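Local coordinates for pullulanase C protein (Klebsiella pneumoniae subsp. pneumoniae NTUH-K2044, PDB 5HJ1), which is the GspC-type component of the type II secretion system that probably serves pullulanase export, and here binds a fatty acid through its PDZ domain, at residues E82-V87 with R93-F98. Numbering follows the deposited sequence.
Sequences EITLTV and RHDIAF. With VCA (vaccenic acid), chain B.
F98 lies against L85 across an antiparallel hairpin, its CE2 edge 3.8 Å from L85 CB, while C11 of the vaccenic acid sits 3.6 Å above one face of the ring, offset toward the rim. With chi1 at -59°, CG of F98 stands beside its backbone N, and the ring extends over the lipid-facing side of the sheet, where L44 and L50 from loops also touch it. I83 packs its CG1 against F98 CB and sends CD1 to the lipid, 3.8 Å from C13; L85 CD1 approaches C16. I83, L85 and F98 thus form the tight, buried part and line the fatty-acid pocket; V87 is buried on the same face, with H94 and I96 partly exposed. Reciprocal backbone bonds join I83 with F98, L85 with I96 and V87 with H94; L85 N to I96 O, at 2.8 Å and 169°, is among the straighter.

On the other face D95 and A97 are exposed, T84 and T86 partly covered. Its main side-chain tie is the hydrogen bond from T86 OG1 to D95 OD1, 2.6 Å long, reaching the syn side of the carboxylate but 32° out of its plane. T84 CG2 lies 3.9 Å from D95 CB. Near the turn, R93 in one of two conformers forms a salt bridge with E88. Strand 82-89 lies between strands 54-59 and 92-99, antiparallel to both, with T86 backbone-bonded to I57 and A58.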
loop_
_atom_site.group_PDB
_atom_site.type_symbol
_atom_site.label_atom_id
_atom_site.label_comp_id
_atom_site.label_asym_id
_atom_site.label_seq_id
_atom_site.Cartn_x
_atom_site.Cartn_y
_atom_site.Cartn_z
ATOM N N GLU A 82 -4.481 7.109 11.209
ATOM C CA GLU A 82 -3.222 6.351 11.176
ATOM C C GLU A 82 -3.631 5.073 10.545
ATOM O O GLU A 82 -4.700 4.542 10.847
ATOM C CB GLU A 82 -2.639 6.091 12.593
ATOM C CG GLU A 82 -1.319 5.309 12.623
ATOM C CD GLU A 82 -0.571 5.382 13.947
ATOM O OE1 GLU A 82 -0.274 4.316 14.562
ATOM O OE2 GLU A 82 -0.281 6.493 14.456
ATOM N N ILE A 83 -2.789 4.595 9.621
ATOM C CA ILE A 83 -3.082 3.385 8.906
ATOM C C ILE A 83 -1.886 2.492 8.862
ATOM O O ILE A 83 -0.723 2.975 9.016
ATOM C CB ILE A 83 -3.548 3.649 7.466
ATOM C CG1 ILE A 83 -2.456 4.402 6.661
ATOM C CG2 ILE A 83 -4.845 4.433 7.492
ATOM C CD1 ILE A 83 -2.807 4.513 5.218
ATOM N N THR A 84 -2.103 1.203 8.767
ATOM C CA THR A 84 -0.978 0.292 8.728
ATOM C C THR A 84 -0.944 -0.464 7.424
ATOM O O THR A 84 -1.985 -0.970 6.964
ATOM C CB THR A 84 -1.109 -0.717 9.833
ATOM O OG1 THR A 84 -1.174 -0.018 11.100
ATOM C CG2 THR A 84 0.006 -1.718 9.878
ATOM N N LEU A 85 0.238 -0.623 6.895
ATOM C CA LEU A 85 0.449 -1.397 5.697
ATOM C C LEU A 85 1.268 -2.633 6.064
ATOM O O LEU A 85 2.264 -2.538 6.857
ATOM C CB LEU A 85 1.287 -0.582 4.716
ATOM C CG LEU A 85 1.204 -0.764 3.264
ATOM C CD1 LEU A 85 -0.236 -0.755 2.728
ATOM C CD2 LEU A 85 2.022 0.429 2.660
ATOM N N THR A 86 0.856 -3.814 5.628
ATOM C CA THR A 86 1.631 -5.020 5.719
ATOM C C THR A 86 2.324 -5.241 4.366
ATOM O O THR A 86 1.629 -5.280 3.355
ATOM C CB THR A 86 0.789 -6.231 6.061
ATOM O OG1 THR A 86 0.077 -5.989 7.274
ATOM C CG2 THR A 86 1.639 -7.451 6.237
ATOM N N VAL A 87 3.641 -5.366 4.405
ATOM C CA VAL A 87 4.412 -5.657 3.205
ATOM C C VAL A 87 5.158 -6.979 3.339
ATOM O O VAL A 87 5.457 -7.399 4.467
ATOM C CB VAL A 87 5.430 -4.513 2.882
ATOM C CG1 VAL A 87 4.709 -3.197 2.625
ATOM C CG2 VAL A 87 6.456 -4.365 3.951
ATOM N N ARG A 93 7.017 -10.835 6.321
ATOM C CA ARG A 93 6.052 -9.770 6.471
ATOM C C ARG A 93 6.579 -8.753 7.476
ATOM O O ARG A 93 7.315 -9.048 8.444
ATOM C CB ARG A 93 4.695 -10.273 6.937
ATOM C CG ARG A 93 3.833 -10.942 5.859
ATOM C CD ARG A 93 2.660 -11.630 6.524
ATOM N NE ARG A 93 1.549 -12.092 5.673
ATOM C CZ ARG A 93 1.639 -12.934 4.647
ATOM N NH1 ARG A 93 2.819 -13.313 4.163
ATOM N NH2 ARG A 93 0.532 -13.300 4.016
ATOM N N HIS A 94 6.185 -7.520 7.221
ATOM C CA HIS A 94 6.525 -6.384 8.065
ATOM C C HIS A 94 5.349 -5.435 8.094
ATOM O O HIS A 94 4.786 -5.111 7.031
ATOM C CB HIS A 94 7.723 -5.597 7.549
ATOM C CG HIS A 94 9.024 -6.339 7.442
ATOM N ND1 HIS A 94 10.117 -6.018 8.235
ATOM C CD2 HIS A 94 9.470 -7.239 6.544
ATOM C CE1 HIS A 94 11.157 -6.737 7.864
ATOM N NE2 HIS A 94 10.787 -7.514 6.862
ATOM N N ASP A 95 4.993 -4.872 9.216
ATOM C CA ASP A 95 3.937 -3.875 9.376
ATOM C C ASP A 95 4.557 -2.514 9.566
ATOM O O ASP A 95 5.460 -2.349 10.438
ATOM C CB ASP A 95 2.999 -4.134 10.575
ATOM C CG ASP A 95 1.910 -5.152 10.318
ATOM O OD1 ASP A 95 1.716 -5.706 9.233
ATOM O OD2 ASP A 95 1.203 -5.463 11.322
ATOM N N ILE A 96 4.064 -1.530 8.844
ATOM C CA ILE A 96 4.523 -0.199 8.895
ATOM C C ILE A 96 3.293 0.653 9.080
ATOM O O ILE A 96 2.288 0.424 8.402
ATOM C CB ILE A 96 5.198 0.217 7.587
ATOM C CG1 ILE A 96 6.242 -0.771 7.161
ATOM C CG2 ILE A 96 5.806 1.602 7.706
ATOM C CD1 ILE A 96 7.312 -1.021 8.167
ATOM N N ALA A 97 3.324 1.556 10.062
ATOM C CA ALA A 97 2.235 2.508 10.269
ATOM C C ALA A 97 2.582 3.905 9.784
ATOM O O ALA A 97 3.711 4.333 9.813
ATOM C CB ALA A 97 1.810 2.518 11.733
ATOM N N PHE A 98 1.538 4.592 9.340
ATOM C CA PHE A 98 1.643 5.910 8.788
ATOM C C PHE A 98 0.642 6.873 9.406
ATOM O O PHE A 98 -0.528 6.605 9.355
ATOM C CB PHE A 98 1.374 5.874 7.242
ATOM C CG PHE A 98 2.326 4.979 6.494
ATOM C CD1 PHE A 98 3.550 5.445 6.034
ATOM C CD2 PHE A 98 2.054 3.613 6.310
ATOM C CE1 PHE A 98 4.399 4.579 5.374
ATOM C CE2 PHE A 98 2.912 2.743 5.716
ATOM C CZ PHE A 98 4.089 3.228 5.229
HETATM O O2 VCA B . 4.288 14.359 4.924
HETATM C C1 VCA B . 3.753 14.565 6.034
HETATM O O1 VCA B . 4.133 15.480 6.803
HETATM C C2 VCA B . 2.615 13.659 6.459
HETATM C C3 VCA B . 1.268 14.336 6.213
HETATM C C4 VCA B . 0.431 13.570 5.191
HETATM C C5 VCA B . 0.827 12.099 5.126
HETATM C C6 VCA B . 2.123 11.924 4.351
HETATM C C7 VCA B . 2.432 10.461 4.066
HETATM C C8 VCA B . 1.198 9.635 3.711
HETATM C C9 VCA B . 1.632 8.199 3.440
HETATM C C10 VCA B . 0.510 7.192 3.212
HETATM C C11 VCA B . 1.156 5.854 3.177
HETATM C C12 VCA B . 0.620 4.747 2.706
HETATM C C13 VCA B . -0.715 4.614 2.011
HETATM C C14 VCA B . -0.558 3.268 1.329
HETATM C C15 VCA B . -1.735 2.689 0.571
HETATM C C16 VCA B . -1.091 1.636 -0.316
HETATM C C17 VCA B . -2.024 0.548 -0.771
HETATM C C18 VCA B . -1.218 -0.356 -1.681
#